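Local coordinates for TCP pilus virulence regulatory protein (PDB 3GBG), which probably activates transcription of cholera virulence genes, including those of the toxin-coregulated pilus, as an AraC-family regulator that binds the fatty acid palmitoleic acid, at residues Ile58-Lys63 / Gly150-Val155. Sequence-based numbering, arbitrary orientation.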
loop_
_atom_site.group_PDB
_atom_site.type_symbol
_atom_site.label_atom_id
_atom_site.label_comp_id
_atom_site.label_asym_id
_atom_site.label_seq_id
_atom_site.Cartn_x
_atom_site.Cartn_y
_atom_site.Cartn_z
ATOM N N ILE A 58 7.435 5.247 -11.402
ATOM C CA ILE A 58 6.223 5.014 -10.637
ATOM C C ILE A 58 6.281 3.612 -10.041
ATOM O O ILE A 58 6.492 2.637 -10.758
ATOM C CB ILE A 58 4.956 5.179 -11.527
ATOM C CG1 ILE A 58 3.705 4.708 -10.770
ATOM C CG2 ILE A 58 5.132 4.417 -12.818
ATOM C CD1 ILE A 58 3.346 5.572 -9.575
ATOM N N ILE A 59 6.126 3.524 -8.721
ATOM C CA ILE A 59 6.160 2.241 -8.028
ATOM C C ILE A 59 4.737 1.815 -7.705
ATOM O O ILE A 59 3.946 2.603 -7.178
ATOM C CB ILE A 59 6.954 2.315 -6.696
ATOM C CG1 ILE A 59 8.416 2.704 -6.957
ATOM C CG2 ILE A 59 6.909 0.972 -5.988
ATOM C CD1 ILE A 59 8.629 4.185 -7.204
ATOM N N LEU A 60 4.405 0.571 -8.023
ATOM C CA LEU A 60 3.068 0.061 -7.756
ATOM C C LEU A 60 3.130 -1.029 -6.691
ATOM O O LEU A 60 3.980 -1.918 -6.750
ATOM C CB LEU A 60 2.450 -0.508 -9.041
ATOM C CG LEU A 60 2.386 0.420 -10.261
ATOM C CD1 LEU A 60 1.779 -0.332 -11.440
ATOM C CD2 LEU A 60 1.556 1.645 -9.933
ATOM N N LEU A 61 2.232 -0.949 -5.713
ATOM C CA LEU A 61 2.173 -1.932 -4.634
ATOM C C LEU A 61 0.878 -2.736 -4.766
ATOM O O LEU A 61 -0.212 -2.168 -4.798
ATOM C CB LEU A 61 2.227 -1.219 -3.279
ATOM C CG LEU A 61 3.454 -0.305 -3.112
ATOM C CD1 LEU A 61 3.440 0.361 -1.740
ATOM C CD2 LEU A 61 4.727 -1.135 -3.283
ATOM N N LYS A 62 1.002 -4.055 -4.849
ATOM C CA LYS A 62 -0.160 -4.918 -5.014
ATOM C C LYS A 62 -0.956 -5.124 -3.730
ATOM O O LYS A 62 -0.390 -5.387 -2.675
ATOM C CB LYS A 62 0.274 -6.274 -5.575
ATOM C CG LYS A 62 -0.882 -7.118 -6.096
ATOM C CD LYS A 62 -0.415 -8.259 -6.991
ATOM C CE LYS A 62 0.011 -9.470 -6.180
ATOM N NZ LYS A 62 -1.139 -10.055 -5.422
ATOM N N LYS A 63 -2.273 -5.002 -3.834
ATOM C CA LYS A 63 -3.144 -5.180 -2.685
ATOM C C LYS A 63 -2.934 -6.558 -2.070
ATOM O O LYS A 63 -2.715 -7.540 -2.784
ATOM C CB LYS A 63 -4.608 -5.013 -3.094
ATOM C CG LYS A 63 -5.575 -5.183 -1.941
ATOM C CD LYS A 63 -7.013 -5.064 -2.406
ATOM C CE LYS A 63 -7.966 -5.275 -1.256
ATOM N NZ LYS A 63 -9.364 -5.151 -1.714
ATOM N N GLY A 150 -5.117 0.673 -18.761
ATOM C CA GLY A 150 -4.062 0.526 -19.744
ATOM C C GLY A 150 -2.688 0.587 -19.104
ATOM O O GLY A 150 -1.712 0.100 -19.671
ATOM N N PHE A 151 -2.611 1.183 -17.918
ATOM C CA PHE A 151 -1.345 1.308 -17.208
ATOM C C PHE A 151 -0.950 -0.027 -16.585
ATOM O O PHE A 151 0.176 -0.495 -16.760
ATOM C CB PHE A 151 -1.453 2.376 -16.115
ATOM C CG PHE A 151 -0.147 2.684 -15.434
ATOM C CD1 PHE A 151 0.905 3.260 -16.142
ATOM C CD2 PHE A 151 0.034 2.392 -14.085
ATOM C CE1 PHE A 151 2.120 3.542 -15.516
ATOM C CE2 PHE A 151 1.245 2.668 -13.448
ATOM C CZ PHE A 151 2.289 3.245 -14.167
ATOM N N PHE A 152 -1.881 -0.637 -15.857
ATOM C CA PHE A 152 -1.623 -1.922 -15.212
ATOM C C PHE A 152 -1.443 -3.018 -16.257
ATOM O O PHE A 152 -0.628 -3.927 -16.088
ATOM C CB PHE A 152 -2.777 -2.292 -14.275
ATOM C CG PHE A 152 -3.008 -1.296 -13.174
ATOM C CD1 PHE A 152 -1.985 -0.962 -12.295
ATOM C CD2 PHE A 152 -4.251 -0.695 -13.013
ATOM C CE1 PHE A 152 -2.196 -0.041 -11.272
ATOM C CE2 PHE A 152 -4.471 0.227 -11.992
ATOM C CZ PHE A 152 -3.442 0.553 -11.119
ATOM N N SER A 153 -2.212 -2.926 -17.338
ATOM C CA SER A 153 -2.139 -3.901 -18.417
ATOM C C SER A 153 -0.722 -3.971 -18.971
ATOM O O SER A 153 -0.251 -5.037 -19.366
ATOM C CB SER A 153 -3.109 -3.519 -19.537
ATOM O OG SER A 153 -2.968 -4.389 -20.648
ATOM N N LYS A 154 -0.046 -2.828 -18.993
ATOM C CA LYS A 154 1.316 -2.749 -19.503
ATOM C C LYS A 154 2.326 -3.273 -18.494
ATOM O O LYS A 154 3.135 -4.146 -18.807
ATOM C CB LYS A 154 1.659 -1.302 -19.855
ATOM C CG LYS A 154 0.785 -0.707 -20.938
ATOM C CD LYS A 154 0.985 0.795 -21.034
ATOM C CE LYS A 154 0.074 1.400 -22.089
ATOM N NZ LYS A 154 0.161 2.888 -22.108
ATOM N N VAL A 155 2.276 -2.737 -17.280
ATOM C CA VAL A 155 3.201 -3.146 -16.233
ATOM C C VAL A 155 3.095 -4.645 -15.949
ATOM O O VAL A 155 4.078 -5.281 -15.567
ATOM C CB VAL A 155 2.954 -2.347 -14.932
ATOM C CG1 VAL A 155 1.617 -2.729 -14.326
ATOM C CG2 VAL A 155 4.089 -2.584 -13.952
#
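Phe-151 turns its CG away from the backbone N (chi1 -173°), and this carries the ring off helix 141-155 down to Ile-58 and Leu-60. Leu-60 in turn sets CG opposite its own carbonyl carbon (chi1 -55°), which lifts both methyls toward the helix. The Phe-151 ring arrives edge first. CZ of Phe-151 lies 3.4 Å from CG2 of Ile-58, a methyl close to the plane of the ring. CG1 of Ile-58 is 4.0 Å from CZ of Phe-151. Leu-60 uses both branches on the neighbouring ring carbon. CD2 of Leu-60 sits at the ring edge, in plane, 3.7 Å from CE2 of Phe-151. Its CD1 comes to CE2 obliquely.

Both segments belong to the N-terminal cupin-like domain. Strand 57-61 lies in its five-stranded antiparallel sheet, between strands 31-35 and 114-118. Helix 141-155 packs on the outer side of this sheet. The axes of strand 58-61 and helix 150-155 run at 87° and come no nearer than 11.5 Å. The two segments touch through side chains. Ile-58 and Leu-60 alternate with Ile-59, which points away from the helix.

CD1 of Leu-60 also touches two more helix residues. CD1 of Leu-60 meets CG1 of Val-155 at 3.8 Å, the two side chains tip to tip. CD1 of Leu-60 lies at the ring edge of Phe-152, 3.9 Å from CD1 of Phe-152. No hydrogen bond crosses the contact, and all five touching residues are buried. Trp-117 from strand 114-118 adds an edge-to-face contact with Phe-151, and Phe-163 meets the ring of Phe-152.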